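Local coordinates for protein AtxE2 (Asticcacaulis excentricus, PDB 5TXE) that hydrolyses the isopeptide bond of the lasso peptides astexin-2 and astexin-3, turning these threaded knots into linear peptides, at residues L537-C551 against F591-Q605. The protein carries 1 engineered substitution. Sequence-based numbering, arbitrary orientation.
Sequences LINSHRFAAAVTSSC and FVVNASRLDTPLLIQ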
loop_
_atom_site.group_PDB
_atom_site.type_symbol
_atom_site.label_atom_id
_atom_site.label_comp_id
_atom_site.label_asym_id
_atom_site.label_seq_id
_atom_site.Cartn_x
_atom_site.Cartn_y
_atom_site.Cartn_z
ATOM N N LEU A 537 -17.879 -15.737 -0.943
ATOM C CA LEU A 537 -19.351 -15.698 -1.026
ATOM C C LEU A 537 -19.843 -16.915 -1.794
ATOM O O LEU A 537 -20.965 -17.303 -1.693
ATOM C CB LEU A 537 -19.839 -14.438 -1.707
ATOM C CG LEU A 537 -19.543 -13.142 -1.005
ATOM C CD1 LEU A 537 -20.232 -11.984 -1.706
ATOM C CD2 LEU A 537 -19.959 -13.168 0.435
ATOM N N ILE A 538 -18.983 -17.498 -2.592
ATOM C CA ILE A 538 -19.374 -18.656 -3.371
ATOM C C ILE A 538 -19.089 -19.945 -2.632
ATOM O O ILE A 538 -19.834 -20.886 -2.767
ATOM C CB ILE A 538 -18.644 -18.669 -4.718
ATOM C CG1 ILE A 538 -19.266 -17.586 -5.624
ATOM C CG2 ILE A 538 -18.704 -20.028 -5.419
ATOM C CD1 ILE A 538 -18.325 -17.189 -6.715
ATOM N N ASN A 539 -17.990 -20.005 -1.898
ATOM C CA ASN A 539 -17.535 -21.257 -1.317
ATOM C C ASN A 539 -17.769 -21.366 0.201
ATOM O O ASN A 539 -17.193 -22.219 0.863
ATOM C CB ASN A 539 -16.056 -21.433 -1.679
ATOM C CG ASN A 539 -15.830 -21.561 -3.169
ATOM O OD1 ASN A 539 -16.092 -22.583 -3.727
ATOM N ND2 ASN A 539 -15.378 -20.496 -3.815
ATOM N N SER A 540 -18.603 -20.481 0.753
ATOM C CA SER A 540 -19.077 -20.602 2.101
ATOM C C SER A 540 -20.404 -19.887 2.231
ATOM O O SER A 540 -20.800 -19.104 1.385
ATOM C CB SER A 540 -18.074 -19.996 3.046
ATOM O OG SER A 540 -18.369 -18.660 3.369
ATOM N N HIS A 541 -21.110 -20.160 3.301
ATOM C CA HIS A 541 -22.286 -19.405 3.707
ATOM C C HIS A 541 -22.056 -18.799 5.052
ATOM O O HIS A 541 -22.953 -18.609 5.848
ATOM C CB HIS A 541 -23.504 -20.339 3.735
ATOM C CG HIS A 541 -23.933 -20.805 2.385
ATOM N ND1 HIS A 541 -23.372 -21.906 1.761
ATOM C CD2 HIS A 541 -24.895 -20.351 1.547
ATOM C CE1 HIS A 541 -23.950 -22.088 0.585
ATOM N NE2 HIS A 541 -24.869 -21.151 0.427
ATOM N N ARG A 542 -20.823 -18.431 5.320
ATOM C CA ARG A 542 -20.499 -17.802 6.595
ATOM C C ARG A 542 -20.713 -16.321 6.645
ATOM O O ARG A 542 -20.590 -15.753 7.728
ATOM C CB ARG A 542 -19.054 -18.059 6.888
ATOM C CG ARG A 542 -18.752 -19.538 6.930
ATOM C CD ARG A 542 -19.193 -20.180 8.222
ATOM N NE ARG A 542 -18.313 -21.327 8.427
ATOM C CZ ARG A 542 -17.537 -21.480 9.484
ATOM N NH1 ARG A 542 -17.571 -20.607 10.497
ATOM N NH2 ARG A 542 -16.735 -22.522 9.533
ATOM N N PHE A 543 -21.009 -15.666 5.498
ATOM C CA PHE A 543 -21.101 -14.189 5.490
ATOM C C PHE A 543 -22.492 -13.670 5.264
ATOM O O PHE A 543 -23.139 -14.048 4.339
ATOM C CB PHE A 543 -20.109 -13.673 4.455
ATOM C CG PHE A 543 -18.723 -14.148 4.733
ATOM C CD1 PHE A 543 -18.035 -13.649 5.817
ATOM C CD2 PHE A 543 -18.137 -15.078 3.967
ATOM C CE1 PHE A 543 -16.776 -14.074 6.097
ATOM C CE2 PHE A 543 -16.875 -15.521 4.253
ATOM C CZ PHE A 543 -16.202 -15.005 5.314
ATOM N N ALA A 544 -22.969 -12.780 6.107
ATOM C CA ALA A 544 -24.304 -12.282 5.942
ATOM C C ALA A 544 -24.389 -10.978 5.099
ATOM O O ALA A 544 -25.507 -10.518 4.778
ATOM C CB ALA A 544 -24.902 -12.026 7.292
ATOM N N ALA A 545 -23.249 -10.349 4.833
ATOM C CA ALA A 545 -23.186 -9.119 3.984
ATOM C C ALA A 545 -21.758 -8.861 3.558
ATOM O O ALA A 545 -20.816 -9.318 4.245
ATOM C CB ALA A 545 -23.757 -7.935 4.712
ATOM N N ALA A 546 -21.588 -8.230 2.400
ATOM C CA ALA A 546 -20.265 -7.955 1.901
ATOM C C ALA A 546 -20.184 -6.646 1.145
ATOM O O ALA A 546 -21.206 -6.147 0.639
ATOM C CB ALA A 546 -19.777 -9.098 1.061
ATOM N N VAL A 547 -18.970 -6.082 1.126
ATOM C CA VAL A 547 -18.619 -4.943 0.364
ATOM C C VAL A 547 -17.313 -5.248 -0.333
ATOM O O VAL A 547 -16.431 -5.848 0.261
ATOM C CB VAL A 547 -18.444 -3.713 1.236
ATOM C CG1 VAL A 547 -18.020 -2.520 0.379
ATOM C CG2 VAL A 547 -19.764 -3.386 1.939
ATOM N N THR A 548 -17.203 -4.880 -1.616
ATOM C CA THR A 548 -15.950 -5.008 -2.365
ATOM C C THR A 548 -15.712 -3.729 -3.177
ATOM O O THR A 548 -16.663 -3.053 -3.541
ATOM C CB THR A 548 -15.966 -6.261 -3.248
ATOM O OG1 THR A 548 -14.737 -6.372 -3.906
ATOM C CG2 THR A 548 -17.000 -6.201 -4.369
ATOM N N SER A 549 -14.480 -3.394 -3.464
ATOM C CA SER A 549 -14.170 -2.218 -4.274
ATOM C C SER A 549 -14.112 -2.546 -5.767
ATOM O O SER A 549 -14.111 -1.649 -6.594
ATOM C CB SER A 549 -12.832 -1.680 -3.892
ATOM O OG SER A 549 -11.838 -2.589 -4.345
ATOM N N SER A 550 -14.064 -3.811 -6.102
ATOM C CA SER A 550 -14.044 -4.216 -7.479
ATOM C C SER A 550 -14.695 -5.588 -7.694
ATOM O O SER A 550 -14.907 -6.359 -6.764
ATOM C CB SER A 550 -12.616 -4.281 -8.000
ATOM O OG SER A 550 -11.871 -5.267 -7.292
ATOM N N CYS A 551 -15.018 -5.850 -8.951
ATOM C CA CYS A 551 -15.543 -7.099 -9.406
ATOM C C CYS A 551 -15.169 -7.152 -10.923
ATOM O O CYS A 551 -15.030 -6.098 -11.568
ATOM C CB CYS A 551 -17.047 -7.132 -9.136
ATOM S SG CYS A 551 -17.747 -8.801 -9.050
ATOM N N PHE A 591 -19.010 -14.708 -10.758
ATOM C CA PHE A 591 -20.390 -14.372 -10.424
ATOM C C PHE A 591 -21.375 -14.622 -11.566
ATOM O O PHE A 591 -22.574 -14.803 -11.329
ATOM C CB PHE A 591 -20.520 -12.921 -9.944
ATOM C CG PHE A 591 -19.972 -12.669 -8.569
ATOM C CD1 PHE A 591 -19.540 -13.691 -7.750
ATOM C CD2 PHE A 591 -19.905 -11.389 -8.097
ATOM C CE1 PHE A 591 -19.078 -13.414 -6.468
ATOM C CE2 PHE A 591 -19.407 -11.100 -6.846
ATOM C CZ PHE A 591 -18.999 -12.108 -6.022
ATOM N N VAL A 592 -20.903 -14.660 -12.793
ATOM C CA VAL A 592 -21.799 -15.030 -13.891
ATOM C C VAL A 592 -22.207 -16.522 -13.730
ATOM O O VAL A 592 -23.378 -16.841 -13.718
ATOM C CB VAL A 592 -21.130 -14.797 -15.284
ATOM C CG1 VAL A 592 -22.029 -15.260 -16.455
ATOM C CG2 VAL A 592 -20.828 -13.332 -15.449
ATOM N N VAL A 593 -21.229 -17.405 -13.576
ATOM C CA VAL A 593 -21.495 -18.838 -13.343
ATOM C C VAL A 593 -22.370 -19.064 -12.112
ATOM O O VAL A 593 -23.337 -19.812 -12.191
ATOM C CB VAL A 593 -20.172 -19.608 -13.220
ATOM C CG1 VAL A 593 -20.378 -21.058 -12.778
ATOM C CG2 VAL A 593 -19.409 -19.533 -14.539
ATOM N N ASN A 594 -22.093 -18.378 -11.001
ATOM C CA ASN A 594 -22.735 -18.670 -9.729
ATOM C C ASN A 594 -23.787 -17.692 -9.291
ATOM O O ASN A 594 -24.296 -17.790 -8.181
ATOM C CB ASN A 594 -21.653 -18.718 -8.659
ATOM C CG ASN A 594 -20.684 -19.871 -8.886
ATOM O OD1 ASN A 594 -21.094 -21.018 -8.757
ATOM N ND2 ASN A 594 -19.419 -19.583 -9.246
ATOM N N ALA A 595 -24.213 -16.797 -10.175
ATOM C CA ALA A 595 -25.197 -15.777 -9.785
ATOM C C ALA A 595 -26.416 -16.308 -9.056
ATOM O O ALA A 595 -26.889 -15.723 -8.081
ATOM C CB ALA A 595 -25.693 -15.011 -11.002
ATOM N N SER A 596 -26.975 -17.393 -9.544
ATOM C CA SER A 596 -28.255 -17.865 -8.995
ATOM C C SER A 596 -28.124 -18.449 -7.579
ATOM O O SER A 596 -29.113 -18.571 -6.893
ATOM C CB SER A 596 -28.926 -18.833 -9.985
ATOM O OG SER A 596 -28.000 -19.902 -10.215
ATOM N N ARG A 597 -26.923 -18.733 -7.099
ATOM C CA ARG A 597 -26.781 -19.173 -5.681
ATOM C C ARG A 597 -26.069 -18.176 -4.767
ATOM O O ARG A 597 -25.585 -18.501 -3.728
ATOM C CB ARG A 597 -26.049 -20.512 -5.613
ATOM C CG ARG A 597 -24.619 -20.531 -6.097
ATOM C CD ARG A 597 -24.303 -21.999 -6.262
ATOM N NE ARG A 597 -22.978 -22.343 -6.743
ATOM C CZ ARG A 597 -21.933 -22.552 -5.954
ATOM N NH1 ARG A 597 -22.046 -22.311 -4.662
ATOM N NH2 ARG A 597 -20.765 -22.924 -6.463
ATOM N N LEU A 598 -26.017 -16.934 -5.175
ATOM C CA LEU A 598 -25.273 -15.971 -4.436
ATOM C C LEU A 598 -26.269 -15.103 -3.675
ATOM O O LEU A 598 -26.735 -14.040 -4.160
ATOM C CB LEU A 598 -24.437 -15.179 -5.414
ATOM C CG LEU A 598 -23.085 -14.777 -4.885
ATOM C CD1 LEU A 598 -22.080 -15.110 -5.969
ATOM C CD2 LEU A 598 -23.114 -13.300 -4.455
ATOM N N ASP A 599 -26.612 -15.558 -2.481
ATOM C CA ASP A 599 -27.654 -14.882 -1.750
ATOM C C ASP A 599 -27.197 -13.794 -0.772
ATOM O O ASP A 599 -28.037 -13.061 -0.254
ATOM C CB ASP A 599 -28.525 -15.918 -1.057
ATOM C CG ASP A 599 -29.252 -16.793 -2.069
ATOM O OD1 ASP A 599 -29.987 -16.223 -2.921
ATOM O OD2 ASP A 599 -29.089 -18.027 -2.037
ATOM N N THR A 600 -25.897 -13.690 -0.520
ATOM C CA THR A 600 -25.390 -12.645 0.347
ATOM C C THR A 600 -25.488 -11.258 -0.298
ATOM O O THR A 600 -24.980 -11.063 -1.367
ATOM C CB THR A 600 -23.914 -12.919 0.626
ATOM O OG1 THR A 600 -23.786 -14.201 1.246
ATOM C CG2 THR A 600 -23.329 -11.888 1.585
ATOM N N PRO A 601 -26.040 -10.277 0.400
ATOM C CA PRO A 601 -26.018 -8.882 -0.039
ATOM C C PRO A 601 -24.626 -8.409 -0.320
ATOM O O PRO A 601 -23.745 -8.561 0.514
ATOM C CB PRO A 601 -26.605 -8.132 1.144
ATOM C CG PRO A 601 -27.497 -9.133 1.831
ATOM C CD PRO A 601 -26.745 -10.439 1.709
ATOM N N LEU A 602 -24.425 -7.833 -1.500
ATOM C CA LEU A 602 -23.115 -7.361 -1.914
ATOM C C LEU A 602 -23.213 -5.939 -2.468
ATOM O O LEU A 602 -24.015 -5.649 -3.400
ATOM C CB LEU A 602 -22.620 -8.260 -3.001
ATOM C CG LEU A 602 -21.306 -7.848 -3.647
ATOM C CD1 LEU A 602 -20.186 -7.859 -2.635
ATOM C CD2 LEU A 602 -20.956 -8.735 -4.826
ATOM N N LEU A 603 -22.415 -5.064 -1.881
ATOM C CA LEU A 603 -22.215 -3.733 -2.350
ATOM C C LEU A 603 -20.873 -3.607 -3.029
ATOM O O LEU A 603 -19.863 -3.954 -2.422
ATOM C CB LEU A 603 -22.294 -2.765 -1.210
ATOM C CG LEU A 603 -21.987 -1.314 -1.555
ATOM C CD1 LEU A 603 -23.048 -0.719 -2.417
ATOM C CD2 LEU A 603 -21.951 -0.514 -0.270
ATOM N N ILE A 604 -20.852 -3.091 -4.270
ATOM C CA ILE A 604 -19.586 -2.851 -4.988
ATOM C C ILE A 604 -19.380 -1.338 -5.160
ATOM O O ILE A 604 -20.217 -0.649 -5.766
ATOM C CB ILE A 604 -19.595 -3.524 -6.381
ATOM C CG1 ILE A 604 -19.960 -5.020 -6.265
ATOM C CG2 ILE A 604 -18.276 -3.415 -7.086
ATOM C CD1 ILE A 604 -20.513 -5.609 -7.553
ATOM N N GLN A 605 -18.265 -0.829 -4.671
ATOM C CA GLN A 605 -18.008 0.599 -4.717
ATOM C C GLN A 605 -16.820 0.760 -5.606
ATOM O O GLN A 605 -15.662 0.730 -5.140
ATOM C CB GLN A 605 -17.767 1.134 -3.323
ATOM C CG GLN A 605 -19.020 1.068 -2.460
ATOM C CD GLN A 605 -19.113 2.157 -1.419
ATOM O OE1 GLN A 605 -19.458 3.321 -1.752
ATOM N NE2 GLN A 605 -18.903 1.804 -0.144
HETATM O O HOH W 1 -23.600 -15.497 -1.436
#
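With CG1 of Ile538 trans to its carbonyl carbon (chi1 -74°), the side chain reaches across to the 591-594 helix, where CD1 meets the edge of the Phe591 ring, 3.8 Å from CD1 of that ring. Its CG1 packs on CD1 of Leu598, and its CG2 comes 3.7 Å from NH2 of Arg597, the two side chains crossing at about a right angle; NH1 of Arg597 makes a weak hydrogen bond to Ile538 O. At Thr600 (chi1 -59°) both branches face the 537-551 segment: CG2, anti to the backbone N, packs 3.8 Å from Leu537 CD2, and OG1 donates to Phe543 O over 3.2 Å. Through this side chain and, by way of a water shared with Leu537 O, its backbone N, Thr600 holds the loop leading into strand 602-605.

Strands 545-548 and 602-605 run parallel, 13° apart, as neighbours in the central sheet of the alpha/beta-hydrolase domain. Ala546 N and Thr548 N donate to Pro601 O and Leu603 O, 2.9 Å each, and Leu603 N and Gln605 N donate to Ala546 O and Thr548 O. Val547 and Leu603 share the face packed by helix 643-662. On the other face Thr548 sets CG2 3.7 Å from Ile604 CG1. Cys551, disulfide-bonded to Cys552, brings SG obliquely to the Phe591 ring, 3.5 Å from CD2.

Ser550 lies beside Glu610, inferred to belong to the charge relay. Strand register thus rests on main-chain hydrogen bonds independent of side-chain identity, while Ser550 O satisfies the buried Thr548 hydroxyl and apolar and sulfur contacts pack the face toward the 591-594 helix.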